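Nitroreductase-like family protein (Bacillus cereus, PDB 2I7H) belongs to the nitroreductase family of flavoproteins and binds flavin mononucleotide at the interface of a two-chain assembly. Local coordinates at residues H46-W52 / E111-T116. Residues are numbered along the deposited sequence; the frame is centred on the assembly and turned at random. Where two conformers were deposited one is given.
With FMN (flavin mononucleotide), chain J.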
loop_
_atom_site.group_PDB
_atom_site.type_symbol
_atom_site.label_atom_id
_atom_site.label_comp_id
_atom_site.label_asym_id
_atom_site.label_seq_id
_atom_site.Cartn_x
_atom_site.Cartn_y
_atom_site.Cartn_z
ATOM N N HIS A 46 -10.457 0.415 5.632
ATOM C CA HIS A 46 -11.743 -0.211 5.807
ATOM C C HIS A 46 -12.412 0.330 7.064
ATOM O O HIS A 46 -11.769 0.495 8.097
ATOM C CB HIS A 46 -11.654 -1.748 5.778
ATOM C CG HIS A 46 -12.960 -2.416 5.467
ATOM N ND1 HIS A 46 -13.587 -3.283 6.336
ATOM C CD2 HIS A 46 -13.786 -2.305 4.403
ATOM C CE1 HIS A 46 -14.725 -3.698 5.810
ATOM N NE2 HIS A 46 -14.867 -3.124 4.633
ATOM N N LYS A 47 -13.700 0.639 6.925
ATOM C CA LYS A 47 -14.542 1.129 8.013
ATOM C C LYS A 47 -14.048 2.435 8.646
ATOM O O LYS A 47 -14.491 2.817 9.727
ATOM C CB LYS A 47 -14.758 0.035 9.065
ATOM C CG LYS A 47 -15.489 -1.191 8.545
ATOM C CD LYS A 47 -16.950 -0.893 8.217
ATOM C CE LYS A 47 -17.750 -2.175 8.039
ATOM N NZ LYS A 47 -19.205 -1.943 8.263
ATOM N N HIS A 48 -13.132 3.117 7.955
ATOM C CA HIS A 48 -12.588 4.408 8.418
ATOM C C HIS A 48 -11.932 4.260 9.804
ATOM O O HIS A 48 -12.103 5.108 10.705
ATOM C CB HIS A 48 -13.693 5.497 8.384
ATOM C CG HIS A 48 -13.178 6.900 8.479
ATOM N ND1 HIS A 48 -12.524 7.530 7.437
ATOM C CD2 HIS A 48 -13.224 7.801 9.496
ATOM C CE1 HIS A 48 -12.188 8.754 7.814
ATOM N NE2 HIS A 48 -12.597 8.941 9.058
ATOM N N ARG A 49 -11.199 3.157 9.973
ATOM C CA ARG A 49 -10.480 2.883 11.231
ATOM C C ARG A 49 -9.200 3.699 11.335
ATOM O O ARG A 49 -8.653 3.830 12.432
ATOM C CB ARG A 49 -10.167 1.394 11.418
ATOM C CG ARG A 49 -11.368 0.545 11.713
ATOM C CD ARG A 49 -10.965 -0.835 12.222
ATOM N NE ARG A 49 -10.362 -1.657 11.174
ATOM C CZ ARG A 49 -11.031 -2.481 10.366
ATOM N NH1 ARG A 49 -10.368 -3.206 9.454
ATOM N NH2 ARG A 49 -12.347 -2.590 10.484
ATOM N N GLU A 50 -8.741 4.233 10.198
ATOM C CA GLU A 50 -7.523 5.050 10.119
ATOM C C GLU A 50 -6.394 4.479 11.007
ATOM O O GLU A 50 -5.953 5.138 11.941
ATOM C CB GLU A 50 -7.823 6.524 10.481
ATOM C CG GLU A 50 -8.736 7.237 9.503
ATOM C CD GLU A 50 -9.001 8.693 9.907
ATOM O OE1 GLU A 50 -9.738 8.948 10.892
ATOM O OE2 GLU A 50 -8.442 9.586 9.244
ATOM N N PRO A 51 -5.937 3.251 10.714
ATOM C CA PRO A 51 -5.102 2.517 11.666
ATOM C C PRO A 51 -3.703 3.102 11.901
ATOM O O PRO A 51 -3.006 2.689 12.837
ATOM C CB PRO A 51 -4.988 1.133 11.001
ATOM C CG PRO A 51 -5.105 1.416 9.546
ATOM C CD PRO A 51 -6.171 2.451 9.488
ATOM N N TRP A 52 -3.289 4.032 11.059
ATOM C CA TRP A 52 -1.886 4.465 11.041
ATOM C C TRP A 52 -1.574 5.424 12.206
ATOM O O TRP A 52 -2.422 6.224 12.604
ATOM C CB TRP A 52 -1.559 5.115 9.690
ATOM C CG TRP A 52 -2.646 6.040 9.233
ATOM C CD1 TRP A 52 -2.942 7.306 9.746
ATOM C CD2 TRP A 52 -3.633 5.789 8.210
ATOM N NE1 TRP A 52 -4.011 7.838 9.091
ATOM C CE2 TRP A 52 -4.474 6.940 8.154
ATOM C CE3 TRP A 52 -3.890 4.720 7.348
ATOM C CZ2 TRP A 52 -5.550 7.046 7.264
ATOM C CZ3 TRP A 52 -4.977 4.821 6.444
ATOM C CH2 TRP A 52 -5.790 5.986 6.423
ATOM N N GLU A 111 -6.596 -5.969 6.915
ATOM C CA GLU A 111 -7.168 -4.701 6.437
ATOM C C GLU A 111 -6.417 -3.476 6.969
ATOM O O GLU A 111 -6.095 -2.574 6.228
ATOM C CB GLU A 111 -8.662 -4.595 6.820
ATOM C CG GLU A 111 -9.564 -5.337 5.882
ATOM C CD GLU A 111 -10.992 -5.546 6.416
ATOM O OE1 GLU A 111 -11.317 -5.185 7.547
ATOM O OE2 GLU A 111 -11.797 -6.142 5.692
ATOM N N ASP A 112 -6.151 -3.445 8.258
ATOM C CA ASP A 112 -5.464 -2.304 8.844
ATOM C C ASP A 112 -4.058 -2.148 8.280
ATOM O O ASP A 112 -3.603 -1.036 7.975
ATOM C CB ASP A 112 -5.465 -2.444 10.365
ATOM C CG ASP A 112 -6.837 -2.199 10.949
ATOM O OD1 ASP A 112 -7.732 -1.731 10.205
ATOM O OD2 ASP A 112 -7.007 -2.427 12.149
ATOM N N TYR A 113 -3.381 -3.277 8.154
ATOM C CA TYR A 113 -2.048 -3.332 7.595
ATOM C C TYR A 113 -2.028 -2.881 6.118
ATOM O O TYR A 113 -1.181 -2.067 5.712
ATOM C CB TYR A 113 -1.515 -4.760 7.772
ATOM C CG TYR A 113 -0.097 -4.957 7.392
ATOM C CD1 TYR A 113 0.936 -4.557 8.231
ATOM C CD2 TYR A 113 0.232 -5.538 6.179
ATOM C CE1 TYR A 113 2.274 -4.740 7.867
ATOM C CE2 TYR A 113 1.565 -5.718 5.811
ATOM C CZ TYR A 113 2.549 -5.322 6.636
ATOM O OH TYR A 113 3.832 -5.556 6.252
ATOM N N ALA A 114 -2.977 -3.382 5.331
ATOM C CA ALA A 114 -3.189 -2.909 3.960
ATOM C C ALA A 114 -3.305 -1.372 3.882
ATOM O O ALA A 114 -2.588 -0.716 3.096
ATOM C CB ALA A 114 -4.438 -3.586 3.355
ATOM N N ALA A 115 -4.197 -0.819 4.703
ATOM C CA ALA A 115 -4.419 0.616 4.800
ATOM C C ALA A 115 -3.159 1.341 5.226
ATOM O O ALA A 115 -2.847 2.421 4.713
ATOM C CB ALA A 115 -5.589 0.918 5.790
ATOM N N THR A 116 -2.428 0.762 6.180
ATOM C CA THR A 116 -1.221 1.416 6.650
ATOM C C THR A 116 -0.124 1.411 5.556
ATOM O O THR A 116 0.552 2.400 5.389
ATOM C CB THR A 116 -0.756 0.835 7.964
ATOM O OG1 THR A 116 -1.782 1.044 8.932
ATOM C CG2 THR A 116 0.492 1.512 8.416
HETATM N N1 FMN J . -14.857 -1.758 0.765
HETATM C C2 FMN J . -15.954 -2.621 0.747
HETATM O O2 FMN J . -17.057 -2.240 0.348
HETATM N N3 FMN J . -15.818 -3.925 1.178
HETATM C C4 FMN J . -14.588 -4.376 1.626
HETATM O O4 FMN J . -14.444 -5.555 1.924
HETATM C C4A FMN J . -13.487 -3.515 1.647
HETATM N N5 FMN J . -12.269 -3.977 2.105
HETATM C C5A FMN J . -11.177 -3.141 2.132
HETATM C C6 FMN J . -9.986 -3.663 2.592
HETATM C C7 FMN J . -8.818 -2.941 2.647
HETATM C C7M FMN J . -7.630 -3.810 2.404
HETATM C C8 FMN J . -8.855 -1.601 2.246
HETATM C C8M FMN J . -7.574 -0.849 2.046
HETATM C C9 FMN J . -10.063 -1.058 1.778
HETATM C C9A FMN J . -11.251 -1.820 1.700
HETATM N N10 FMN J . -12.500 -1.308 1.261
HETATM C C10 FMN J . -13.602 -2.188 1.201
HETATM C "C1'" FMN J . -12.932 -0.054 1.972
HETATM C "C2'" FMN J . -12.549 1.270 1.324
HETATM O "O2'" FMN J . -11.274 1.189 0.700
HETATM C "C3'" FMN J . -12.558 2.317 2.442
HETATM O "O3'" FMN J . -13.818 2.370 3.084
HETATM C "C4'" FMN J . -12.251 3.702 1.939
HETATM O "O4'" FMN J . -11.253 4.286 2.735
HETATM C "C5'" FMN J . -13.501 4.553 2.047
HETATM O "O5'" FMN J . -13.132 5.876 1.776
HETATM P P FMN J . -12.443 6.256 0.361
HETATM O O1P FMN J . -11.563 5.127 -0.149
HETATM O O2P FMN J . -11.559 7.475 0.637
HETATM O O3P FMN J . -13.571 6.542 -0.647
HETATM O O HOH W 1 -8.601 0.029 8.215
HETATM O O HOH W 2 -13.471 -4.689 9.073
HETATM O O HOH W 3 -8.176 -1.563 4.938
#
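Asp-112 OD1 is gripped side-on by two nitrogens of Arg-49: NE lies 2.8 Å from OD1, on its syn lone pair, while NH1 reaches the same oxygen from above the carboxylate plane. Guanidinium and carboxylate are turned 60° apart, so the two donors cannot both lie in the carboxylate plane. A water adds a third bond, donated to OD1 and also to His-46 O. NH1 further donates almost straight (163°) to the anti lone pair of Glu-111 OE1, 2.9 Å away, which closes a salt-bridge network; the bend at chi3 of Arg-49 (-70°) turns the guanidinium across both acids.

Glu-111 OE1 also takes a second water, shared with Arg-49 NH2, and a weak bond from His-46 ND1. While ND1 faces Glu-111, CD2 and NE2 of His-46 face the flavin near C4A and C4, NE2 being 3.3 Å from FMN C4; Glu-111 CG lies 3.7 Å from FMN C6.

Farther along helix 106-129 the contact turns apolar. Pro-51 CG packs 3.8 Å from Ala-115 CB, and Trp-52 CZ3 comes within 4.0 Å of that methyl. Thr-116 OG1 donates to Asp-112 O (2.9 Å); OG1 and the backbone N of Thr-116 reach this oxygen from opposite faces of its carbonyl plane. Two Arg-49 N-H groups on OD1 probably keep Asp-112 ionised, while Arg-49 NH1 and Ser-138 of the second subunit, bonded to OE2, fix the Glu-111 carboxylate beside the flavin.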